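Local coordinates for initiator protein NS1 (Murine minute virus, PDB 4R94), which nicks the viral origin of replication through its metal-dependent N-terminal endonuclease domain and, as a whole, also unwinds DNA as an ATP-driven helicase, at residues Leu93-Ile107 with Trp144-Leu157. Sequence-based numbering, arbitrary orientation.
Sequences LVKKCLFEVLNTKNI and WWRRQLNVYWSRWL
Glu100 and Trp156 each turn CG anti to the carbonyl carbon (chi1 -72° and -83°), which, with the Glu100 chain extended beyond CG, brings the carboxylate to the indole edge. The two belong to two helices, 81-104 and 142-160, packed knobs-into-holes within the nickase domain, whose central antiparallel sheet bears the magnesium site. Their segment axes approach to 9.0 Å, with 133° between their N-to-C directions. Trp156 NE1 donates to Glu100 OE1 at 3.0 Å; the acceptor lies almost in the indole plane, while the N-H arrives from above the carboxylate plane. The same N-H also leans weakly on OE2, a bifurcated contact that should limit rotation of the carboxylate. The same Glu100 lays CB over the centre of the Tyr152 ring, 3.9 Å from its centroid. Lys96 sets CB over a face of Trp156, with CG and CE along its NE1 to CZ2 side, its ammonium reaching on to salt bridges with Glu55 and Glu53.

Where the helices come closest, Cys97 is the knob: its SG sits 3.4 Å from Trp153 N, among Leu149, Tyr152, Trp153 and Trp156. One turn on, Val101 divides its branches. CG1 presses on the Trp145 face, 3.4 Å from the centroid of the six-membered ring, a tight CH-pi contact, while CG2 touches both Leu149 CD2 and the edge of Tyr152. Val94 CG2 meets Trp153 CZ3 obliquely at 3.7 Å; the NE1 of that indole bonds to Lys31 O of strand 24-31, linking helix 142-160 to the sheet.

Beyond the helix end, Lys105 folds across Trp144, with Gln148 CG on the opposite face; NZ stands 5.0 Å from the six-membered ring centroid in a cation-pi contact. Nearby, one water joins Thr104 OG1, Tyr152 OH and Gln148 OE1, donating to OE1 at 2.8 Å.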
ATOM      1  N   LEU A  93       4.860  -2.437   7.163  1.00 16.44           N
ATOM      2  CA  LEU A  93       3.731  -2.371   8.087  1.00 14.93           C
ATOM      3  C   LEU A  93       2.390  -2.701   7.423  1.00 16.36           C
ATOM      4  O   LEU A  93       1.548  -3.393   8.028  1.00 15.95           O
ATOM      5  CB  LEU A  93       3.646  -0.986   8.742  1.00 15.53           C
ATOM      6  CG  LEU A  93       4.823  -0.602   9.650  1.00 16.69           C
ATOM      7  CD1 LEU A  93       4.567   0.798  10.180  1.00 20.91           C
ATOM      8  CD2 LEU A  93       5.034  -1.600  10.804  1.00 21.04           C
ATOM      9  N   VAL A  94       2.181  -2.178   6.216  1.00 16.17           N
ATOM     10  CA  VAL A  94       0.983  -2.493   5.451  1.00 15.08           C
ATOM     11  C   VAL A  94       0.870  -4.003   5.247  1.00 17.48           C
ATOM     12  O   VAL A  94      -0.177  -4.610   5.536  1.00 17.38           O
ATOM     13  CB  VAL A  94       0.987  -1.772   4.096  1.00 16.18           C
ATOM     14  CG1 VAL A  94      -0.155  -2.291   3.214  1.00 15.27           C
ATOM     15  CG2 VAL A  94       0.833  -0.256   4.318  1.00 17.42           C
ATOM     16  N   LYS A  95       1.960  -4.612   4.788  1.00 16.41           N
ATOM     17  CA  LYS A  95       1.943  -6.043   4.533  1.00 18.46           C
ATOM     18  C   LYS A  95       1.769  -6.846   5.814  1.00 18.49           C
ATOM     19  O   LYS A  95       1.049  -7.847   5.805  1.00 19.23           O
ATOM     20  CB  LYS A  95       3.202  -6.453   3.779  1.00 19.46           C
ATOM     21  CG  LYS A  95       3.147  -5.919   2.359  1.00 19.10           C
ATOM     22  CD  LYS A  95       4.414  -6.117   1.580  1.00 20.15           C
ATOM     23  CE  LYS A  95       4.191  -5.585   0.158  1.00 19.40           C
ATOM     24  NZ  LYS A  95       5.432  -5.697  -0.659  1.00 18.82           N
ATOM     25  N   LYS A  96       2.391  -6.403   6.911  1.00 16.72           N
ATOM     26  CA  LYS A  96       2.171  -7.053   8.207  1.00 19.02           C
ATOM     27  C   LYS A  96       0.678  -7.076   8.535  1.00 20.73           C
ATOM     28  O   LYS A  96       0.160  -8.094   8.981  1.00 19.67           O
ATOM     29  CB  LYS A  96       2.941  -6.354   9.330  1.00 20.62           C
ATOM     30  CG  LYS A  96       2.862  -7.086  10.658  1.00 24.24           C
ATOM     31  CD  LYS A  96       3.728  -8.326  10.622  1.00 29.99           C
ATOM     32  CE  LYS A  96       3.754  -9.014  11.987  1.00 34.91           C
ATOM     33  NZ  LYS A  96       4.682 -10.165  11.975  1.00 40.95           N
ATOM     34  N   CYS A  97      -0.013  -5.960   8.284  1.00 17.95           N
ATOM     35  CA  CYS A  97      -1.440  -5.883   8.585  1.00 19.06           C
ATOM     36  C   CYS A  97      -2.235  -6.879   7.752  1.00 20.97           C
ATOM     37  O   CYS A  97      -3.118  -7.575   8.265  1.00 17.97           O
ATOM     38  CB  CYS A  97      -1.982  -4.472   8.333  1.00 16.62           C
ATOM     39  SG  CYS A  97      -1.359  -3.275   9.503  1.00 19.22           S
ATOM     40  N   LEU A  98      -1.934  -6.922   6.458  1.00 16.88           N
ATOM     41  CA  LEU A  98      -2.611  -7.834   5.551  1.00 17.02           C
ATOM     42  C   LEU A  98      -2.390  -9.269   6.023  1.00 18.36           C
ATOM     43  O   LEU A  98      -3.331 -10.058   6.089  1.00 19.30           O
ATOM     44  CB  LEU A  98      -2.096  -7.672   4.121  1.00 18.71           C
ATOM     45  CG  LEU A  98      -2.285  -6.308   3.461  1.00 17.50           C
ATOM     46  CD1 LEU A  98      -1.531  -6.305   2.136  1.00 19.10           C
ATOM     47  CD2 LEU A  98      -3.762  -5.993   3.268  1.00 19.71           C
ATOM     48  N   PHE A  99      -1.142  -9.598   6.337  1.00 17.99           N
ATOM     49  CA  PHE A  99      -0.809 -10.976   6.716  1.00 20.88           C
ATOM     50  C   PHE A  99      -1.450 -11.358   8.054  1.00 23.39           C
ATOM     51  O   PHE A  99      -1.868 -12.501   8.231  1.00 22.57           O
ATOM     52  CB  PHE A  99       0.707 -11.172   6.754  1.00 23.76           C
ATOM     53  CG  PHE A  99       1.376 -10.985   5.415  1.00 25.16           C
ATOM     54  CD1 PHE A  99       0.643 -11.020   4.240  1.00 30.46           C
ATOM     55  CD2 PHE A  99       2.741 -10.768   5.338  1.00 26.54           C
ATOM     56  CE1 PHE A  99       1.265 -10.848   3.018  1.00 31.26           C
ATOM     57  CE2 PHE A  99       3.361 -10.599   4.120  1.00 28.22           C
ATOM     58  CZ  PHE A  99       2.628 -10.641   2.966  1.00 26.61           C
ATOM     59  N   GLU A 100      -1.548 -10.403   8.978  1.00 20.64           N
ATOM     60  CA  GLU A 100      -2.209 -10.654  10.253  1.00 23.35           C
ATOM     61  C   GLU A 100      -3.675 -10.993  10.050  1.00 23.38           C
ATOM     62  O   GLU A 100      -4.191 -11.905  10.700  1.00 24.86           O
ATOM     63  CB  GLU A 100      -2.056  -9.451  11.192  1.00 23.67           C
ATOM     64  CG  GLU A 100      -0.638  -9.315  11.714  1.00 26.79           C
ATOM     65  CD  GLU A 100      -0.405  -8.118  12.617  1.00 31.88           C
ATOM     66  OE1 GLU A 100      -0.915  -7.020  12.314  1.00 36.94           O
ATOM     67  OE2 GLU A 100       0.319  -8.277  13.624  1.00 36.44           O
ATOM     68  N   VAL A 101      -4.350 -10.292   9.131  1.00 20.29           N
ATOM     69  CA  VAL A 101      -5.754 -10.590   8.896  1.00 21.02           C
ATOM     70  C   VAL A 101      -5.903 -11.919   8.156  1.00 23.25           C
ATOM     71  O   VAL A 101      -6.808 -12.696   8.463  1.00 24.17           O
ATOM     72  CB  VAL A 101      -6.448  -9.444   8.140  1.00 22.55           C
ATOM     73  CG1 VAL A 101      -7.915  -9.784   7.882  1.00 23.42           C
ATOM     74  CG2 VAL A 101      -6.348  -8.188   9.009  1.00 24.04           C
ATOM     75  N   LEU A 102      -5.003 -12.202   7.212  1.00 21.10           N
ATOM     76  CA  LEU A 102      -5.017 -13.512   6.550  1.00 20.14           C
ATOM     77  C   LEU A 102      -4.908 -14.643   7.583  1.00 23.20           C
ATOM     78  O   LEU A 102      -5.617 -15.651   7.480  1.00 24.83           O
ATOM     79  CB  LEU A 102      -3.882 -13.627   5.535  1.00 21.17           C
ATOM     80  CG  LEU A 102      -4.010 -12.778   4.263  1.00 19.81           C
ATOM     81  CD1 LEU A 102      -2.743 -12.930   3.438  1.00 24.18           C
ATOM     82  CD2 LEU A 102      -5.225 -13.186   3.471  1.00 22.05           C
ATOM     83  N   ASN A 103      -4.025 -14.473   8.562  1.00 21.70           N
ATOM     84  CA  ASN A 103      -3.876 -15.470   9.625  1.00 23.49           C
ATOM     85  C   ASN A 103      -5.187 -15.670  10.378  1.00 27.71           C
ATOM     86  O   ASN A 103      -5.593 -16.806  10.662  1.00 25.43           O
ATOM     87  CB  ASN A 103      -2.770 -15.082  10.606  1.00 24.70           C
ATOM     88  CG  ASN A 103      -1.387 -15.404  10.089  1.00 34.51           C
ATOM     89  OD1 ASN A 103      -1.221 -16.231   9.191  1.00 41.14           O
ATOM     90  ND2 ASN A 103      -0.376 -14.761  10.667  1.00 35.78           N
ATOM     91  N   THR A 104      -5.857 -14.561  10.693  1.00 22.90           N
ATOM     92  CA  THR A 104      -7.127 -14.621  11.409  1.00 25.52           C
ATOM     93  C   THR A 104      -8.122 -15.516  10.679  1.00 27.52           C
ATOM     94  O   THR A 104      -8.871 -16.268  11.305  1.00 30.95           O
ATOM     95  CB  THR A 104      -7.716 -13.212  11.596  1.00 25.11           C
ATOM     96  OG1 THR A 104      -6.906 -12.510  12.541  1.00 31.99           O
ATOM     97  CG2 THR A 104      -9.143 -13.269  12.112  1.00 34.47           C
ATOM     98  N   LYS A 105      -8.093 -15.454   9.353  1.00 25.32           N
ATOM     99  CA  LYS A 105      -9.013 -16.206   8.515  1.00 26.01           C
ATOM    100  C   LYS A 105      -8.454 -17.552   8.056  1.00 28.54           C
ATOM    101  O   LYS A 105      -9.102 -18.251   7.274  1.00 28.99           O
ATOM    102  CB  LYS A 105      -9.401 -15.373   7.291  1.00 28.64           C
ATOM    103  CG  LYS A 105     -10.291 -14.173   7.602  1.00 32.09           C
ATOM    104  CD  LYS A 105     -11.508 -14.608   8.396  1.00 36.09           C
ATOM    105  CE  LYS A 105     -12.720 -13.748   8.089  1.00 42.60           C
ATOM    106  NZ  LYS A 105     -13.482 -14.272   6.920  1.00 42.46           N
ATOM    107  N   ASN A 106      -7.263 -17.900   8.532  1.00 26.89           N
ATOM    108  CA  ASN A 106      -6.572 -19.127   8.122  1.00 27.54           C
ATOM    109  C   ASN A 106      -6.421 -19.225   6.610  1.00 29.18           C
ATOM    110  O   ASN A 106      -6.594 -20.301   6.022  1.00 28.48           O
ATOM    111  CB  ASN A 106      -7.314 -20.358   8.644  1.00 30.86           C
ATOM    112  CG  ASN A 106      -7.460 -20.346  10.143  1.00 31.43           C
ATOM    113  OD1 ASN A 106      -6.476 -20.238  10.872  1.00 35.55           O
ATOM    114  ND2 ASN A 106      -8.695 -20.422  10.615  1.00 36.36           N
ATOM    115  N   ILE A 107      -6.132 -18.094   5.972  1.00 26.73           N
ATOM    116  CA  ILE A 107      -5.931 -18.075   4.533  1.00 22.48           C
ATOM    117  C   ILE A 107      -4.461 -18.271   4.189  1.00 24.83           C
ATOM    118  O   ILE A 107      -3.588 -17.521   4.644  1.00 24.56           O
ATOM    119  CB  ILE A 107      -6.452 -16.761   3.904  1.00 24.05           C
ATOM    120  CG1 ILE A 107      -7.957 -16.628   4.140  1.00 28.30           C
ATOM    121  CG2 ILE A 107      -6.197 -16.765   2.426  1.00 24.55           C
ATOM    122  CD1 ILE A 107      -8.536 -15.292   3.696  1.00 27.69           C
ATOM    123  N   TRP A 144     -15.782  -5.872   7.285  1.00 22.86           N
ATOM    124  CA  TRP A 144     -15.005  -6.540   8.320  1.00 25.14           C
ATOM    125  C   TRP A 144     -13.509  -6.420   8.044  1.00 23.02           C
ATOM    126  O   TRP A 144     -12.725  -6.147   8.959  1.00 22.08           O
ATOM    127  CB  TRP A 144     -15.401  -8.016   8.423  1.00 24.79           C
ATOM    128  CG  TRP A 144     -14.673  -8.788   9.488  1.00 25.10           C
ATOM    129  CD1 TRP A 144     -15.074  -8.981  10.779  1.00 30.13           C
ATOM    130  CD2 TRP A 144     -13.430  -9.492   9.345  1.00 23.33           C
ATOM    131  NE1 TRP A 144     -14.158  -9.759  11.450  1.00 30.30           N
ATOM    132  CE2 TRP A 144     -13.141 -10.087  10.592  1.00 29.43           C
ATOM    133  CE3 TRP A 144     -12.536  -9.674   8.287  1.00 26.59           C
ATOM    134  CZ2 TRP A 144     -11.994 -10.847  10.805  1.00 29.61           C
ATOM    135  CZ3 TRP A 144     -11.401 -10.434   8.499  1.00 24.85           C
ATOM    136  CH2 TRP A 144     -11.139 -11.011   9.750  1.00 27.23           C
ATOM    137  N   TRP A 145     -13.124  -6.612   6.784  1.00 21.70           N
ATOM    138  CA  TRP A 145     -11.713  -6.533   6.413  1.00 22.64           C
ATOM    139  C   TRP A 145     -11.186  -5.129   6.678  1.00 20.93           C
ATOM    140  O   TRP A 145     -10.104  -4.971   7.255  1.00 18.42           O
ATOM    141  CB  TRP A 145     -11.506  -6.926   4.937  1.00 19.40           C
ATOM    142  CG  TRP A 145     -11.046  -8.354   4.780  1.00 20.09           C
ATOM    143  CD1 TRP A 145     -11.838  -9.466   4.705  1.00 24.42           C
ATOM    144  CD2 TRP A 145      -9.693  -8.815   4.702  1.00 23.86           C
ATOM    145  NE1 TRP A 145     -11.055 -10.593   4.574  1.00 25.59           N
ATOM    146  CE2 TRP A 145      -9.734 -10.218   4.572  1.00 23.31           C
ATOM    147  CE3 TRP A 145      -8.443  -8.173   4.723  1.00 22.75           C
ATOM    148  CZ2 TRP A 145      -8.577 -10.997   4.474  1.00 26.77           C
ATOM    149  CZ3 TRP A 145      -7.296  -8.944   4.615  1.00 24.59           C
ATOM    150  CH2 TRP A 145      -7.370 -10.344   4.494  1.00 27.05           C
ATOM    151  N   ARG A 146     -11.941  -4.104   6.276  1.00 19.36           N
ATOM    152  CA  ARG A 146     -11.488  -2.732   6.516  1.00 19.57           C
ATOM    153  C   ARG A 146     -11.315  -2.460   8.003  1.00 20.39           C
ATOM    154  O   ARG A 146     -10.333  -1.841   8.420  1.00 20.01           O
ATOM    155  CB  ARG A 146     -12.451  -1.701   5.926  1.00 18.32           C
ATOM    156  CG  ARG A 146     -11.875  -0.270   5.914  1.00 19.53           C
ATOM    157  CD  ARG A 146     -12.940   0.800   6.203  1.00 18.29           C
ATOM    158  NE  ARG A 146     -13.433   0.691   7.575  1.00 21.72           N
ATOM    159  CZ  ARG A 146     -12.780   1.134   8.648  1.00 25.44           C
ATOM    160  NH1 ARG A 146     -11.599   1.722   8.512  1.00 20.96           N
ATOM    161  NH2 ARG A 146     -13.303   0.985   9.866  1.00 24.35           N
ATOM    162  N   ARG A 147     -12.262  -2.921   8.809  1.00 19.89           N
ATOM    163  CA  ARG A 147     -12.167  -2.694  10.249  1.00 22.84           C
ATOM    164  C   ARG A 147     -10.949  -3.379  10.872  1.00 21.98           C
ATOM    165  O   ARG A 147     -10.217  -2.762  11.649  1.00 21.28           O
ATOM    166  CB  ARG A 147     -13.441  -3.163  10.949  1.00 23.87           C
ATOM    167  CG  ARG A 147     -13.395  -2.936  12.453  1.00 32.11           C
ATOM    168  CD  ARG A 147     -14.764  -3.116  13.079  1.00 40.13           C
ATOM    169  NE  ARG A 147     -15.364  -4.396  12.713  1.00 50.30           N
ATOM    170  CZ  ARG A 147     -15.096  -5.546  13.325  1.00 47.61           C
ATOM    171  NH1 ARG A 147     -14.236  -5.578  14.334  1.00 51.45           N
ATOM    172  NH2 ARG A 147     -15.687  -6.665  12.928  1.00 50.20           N
ATOM    173  N   GLN A 148     -10.734  -4.644  10.526  1.00 21.52           N
ATOM    174  CA  GLN A 148      -9.618  -5.412  11.069  1.00 20.70           C
ATOM    175  C   GLN A 148      -8.291  -4.806  10.648  1.00 20.51           C
ATOM    176  O   GLN A 148      -7.369  -4.654  11.464  1.00 20.30           O
ATOM    177  CB  GLN A 148      -9.687  -6.864  10.614  1.00 22.84           C
ATOM    178  CG  GLN A 148     -10.876  -7.604  11.184  1.00 24.48           C
ATOM    179  CD  GLN A 148     -10.805  -7.696  12.690  1.00 28.90           C
ATOM    180  OE1 GLN A 148      -9.741  -7.956  13.253  1.00 32.17           O
ATOM    181  NE2 GLN A 148     -11.933  -7.466  13.354  1.00 34.04           N
ATOM    182  N   LEU A 149      -8.204  -4.463   9.368  1.00 19.12           N
ATOM    183  CA  LEU A 149      -7.008  -3.827   8.851  1.00 18.21           C
ATOM    184  C   LEU A 149      -6.735  -2.519   9.577  1.00 19.54           C
ATOM    185  O   LEU A 149      -5.585  -2.220   9.866  1.00 17.75           O
ATOM    186  CB  LEU A 149      -7.121  -3.588   7.332  1.00 17.24           C
ATOM    187  CG  LEU A 149      -6.949  -4.837   6.459  1.00 17.39           C
ATOM    188  CD1 LEU A 149      -7.146  -4.451   4.989  1.00 17.71           C
ATOM    189  CD2 LEU A 149      -5.593  -5.562   6.671  1.00 19.17           C
ATOM    190  N   ASN A 150      -7.771  -1.738   9.869  1.00 19.91           N
ATOM    191  CA  ASN A 150      -7.557  -0.467  10.553  1.00 19.79           C
ATOM    192  C   ASN A 150      -7.108  -0.703  11.990  1.00 19.48           C
ATOM    193  O   ASN A 150      -6.300   0.060  12.514  1.00 20.68           O
ATOM    194  CB  ASN A 150      -8.825   0.393  10.530  1.00 18.58           C
ATOM    195  CG  ASN A 150      -8.526   1.885  10.512  1.00 19.95           C
ATOM    196  OD1 ASN A 150      -9.277   2.657   9.943  1.00 20.31           O
ATOM    197  ND2 ASN A 150      -7.419   2.288  11.113  1.00 21.26           N
ATOM    198  N   VAL A 151      -7.602  -1.767  12.620  1.00 19.09           N
ATOM    199  CA  VAL A 151      -7.098  -2.121  13.965  1.00 19.04           C
ATOM    200  C   VAL A 151      -5.596  -2.374  13.944  1.00 19.12           C
ATOM    201  O   VAL A 151      -4.841  -1.774  14.723  1.00 20.05           O
ATOM    202  CB  VAL A 151      -7.807  -3.359  14.536  1.00 23.49           C
ATOM    203  CG1 VAL A 151      -7.087  -3.842  15.820  1.00 24.54           C
ATOM    204  CG2 VAL A 151      -9.261  -3.031  14.823  1.00 28.18           C
ATOM    205  N   TYR A 152      -5.140  -3.239  13.048  1.00 19.84           N
ATOM    206  CA  TYR A 152      -3.715  -3.569  13.007  1.00 18.58           C
ATOM    207  C   TYR A 152      -2.859  -2.395  12.538  1.00 17.08           C
ATOM    208  O   TYR A 152      -1.755  -2.186  13.050  1.00 15.73           O
ATOM    209  CB  TYR A 152      -3.468  -4.790  12.125  1.00 21.56           C
ATOM    210  CG  TYR A 152      -3.989  -6.069  12.753  1.00 23.86           C
ATOM    211  CD1 TYR A 152      -3.536  -6.484  14.008  1.00 31.42           C
ATOM    212  CD2 TYR A 152      -4.941  -6.836  12.105  1.00 26.95           C
ATOM    213  CE1 TYR A 152      -4.021  -7.646  14.590  1.00 32.08           C
ATOM    214  CE2 TYR A 152      -5.430  -7.991  12.675  1.00 31.46           C
ATOM    215  CZ  TYR A 152      -4.974  -8.389  13.909  1.00 33.96           C
ATOM    216  OH  TYR A 152      -5.473  -9.549  14.470  1.00 41.51           O
ATOM    217  N   TRP A 153      -3.390  -1.596  11.609  1.00 17.21           N
ATOM    218  CA  TRP A 153      -2.659  -0.445  11.088  1.00 14.70           C
ATOM    219  C   TRP A 153      -2.429   0.578  12.198  1.00 14.41           C
ATOM    220  O   TRP A 153      -1.306   1.062  12.398  1.00 17.73           O
ATOM    221  CB  TRP A 153      -3.440   0.160   9.902  1.00 15.42           C
ATOM    222  CG  TRP A 153      -2.859   1.377   9.228  1.00 16.25           C
ATOM    223  CD1 TRP A 153      -3.503   2.570   9.017  1.00 16.52           C
ATOM    224  CD2 TRP A 153      -1.573   1.503   8.597  1.00 16.38           C
ATOM    225  NE1 TRP A 153      -2.695   3.435   8.306  1.00 15.04           N
ATOM    226  CE2 TRP A 153      -1.499   2.807   8.050  1.00 16.51           C
ATOM    227  CE3 TRP A 153      -0.469   0.645   8.453  1.00 16.18           C
ATOM    228  CZ2 TRP A 153      -0.373   3.277   7.372  1.00 16.05           C
ATOM    229  CZ3 TRP A 153       0.646   1.110   7.767  1.00 16.59           C
ATOM    230  CH2 TRP A 153       0.696   2.417   7.257  1.00 18.18           C
ATOM    231  N   SER A 154      -3.483   0.880  12.947  1.00 15.88           N
ATOM    232  CA  SER A 154      -3.361   1.864  14.021  1.00 16.16           C
ATOM    233  C   SER A 154      -2.412   1.330  15.088  1.00 16.94           C
ATOM    234  O   SER A 154      -1.579   2.067  15.616  1.00 18.35           O
ATOM    235  CB  SER A 154      -4.727   2.195  14.623  1.00 19.63           C
ATOM    236  OG  SER A 154      -5.343   1.041  15.183  1.00 24.91           O
ATOM    237  N   ARG A 155      -2.521   0.036  15.374  1.00 17.64           N
ATOM    238  CA  ARG A 155      -1.641  -0.590  16.351  1.00 17.32           C
ATOM    239  C   ARG A 155      -0.183  -0.494  15.954  1.00 18.07           C
ATOM    240  O   ARG A 155       0.663  -0.113  16.781  1.00 18.86           O
ATOM    241  CB  ARG A 155      -2.027  -2.054  16.555  1.00 18.99           C
ATOM    242  CG  ARG A 155      -3.217  -2.195  17.474  1.00 20.75           C
ATOM    243  CD  ARG A 155      -3.658  -3.624  17.604  1.00 21.11           C
ATOM    244  NE  ARG A 155      -2.684  -4.417  18.355  1.00 21.73           N
ATOM    245  CZ  ARG A 155      -2.799  -5.722  18.575  1.00 26.52           C
ATOM    246  NH1 ARG A 155      -3.853  -6.380  18.112  1.00 24.62           N
ATOM    247  NH2 ARG A 155      -1.863  -6.363  19.261  1.00 25.13           N
ATOM    248  N   TRP A 156       0.119  -0.844  14.705  1.00 16.80           N
ATOM    249  CA  TRP A 156       1.506  -0.800  14.244  1.00 18.22           C
ATOM    250  C   TRP A 156       2.043   0.619  14.131  1.00 19.76           C
ATOM    251  O   TRP A 156       3.199   0.870  14.461  1.00 18.62           O
ATOM    252  CB  TRP A 156       1.649  -1.519  12.898  1.00 20.62           C
ATOM    253  CG  TRP A 156       1.798  -2.984  13.071  1.00 18.01           C
ATOM    254  CD1 TRP A 156       0.890  -3.950  12.745  1.00 21.62           C
ATOM    255  CD2 TRP A 156       2.900  -3.662  13.694  1.00 19.63           C
ATOM    256  NE1 TRP A 156       1.373  -5.189  13.087  1.00 26.34           N
ATOM    257  CE2 TRP A 156       2.607  -5.041  13.673  1.00 23.82           C
ATOM    258  CE3 TRP A 156       4.115  -3.236  14.242  1.00 22.44           C
ATOM    259  CZ2 TRP A 156       3.480  -6.001  14.187  1.00 28.91           C
ATOM    260  CZ3 TRP A 156       4.986  -4.194  14.755  1.00 24.05           C
ATOM    261  CH2 TRP A 156       4.662  -5.558  14.717  1.00 27.04           C
ATOM    262  N   LEU A 157       1.220   1.559  13.662  1.00 17.66           N
ATOM    263  CA  LEU A 157       1.669   2.939  13.595  1.00 18.16           C
ATOM    264  C   LEU A 157       2.083   3.475  14.960  1.00 20.25           C
ATOM    265  O   LEU A 157       3.104   4.147  15.085  1.00 19.61           O
ATOM    266  CB  LEU A 157       0.583   3.841  13.003  1.00 18.46           C
ATOM    267  CG  LEU A 157       0.357   3.688  11.502  1.00 20.08           C
ATOM    268  CD1 LEU A 157      -0.806   4.573  11.085  1.00 18.99           C
ATOM    269  CD2 LEU A 157       1.600   4.050  10.674  1.00 18.35           C
TER
HETATM  270  O   HOH W   1      -8.050 -10.216  13.129  1.00 37.89           O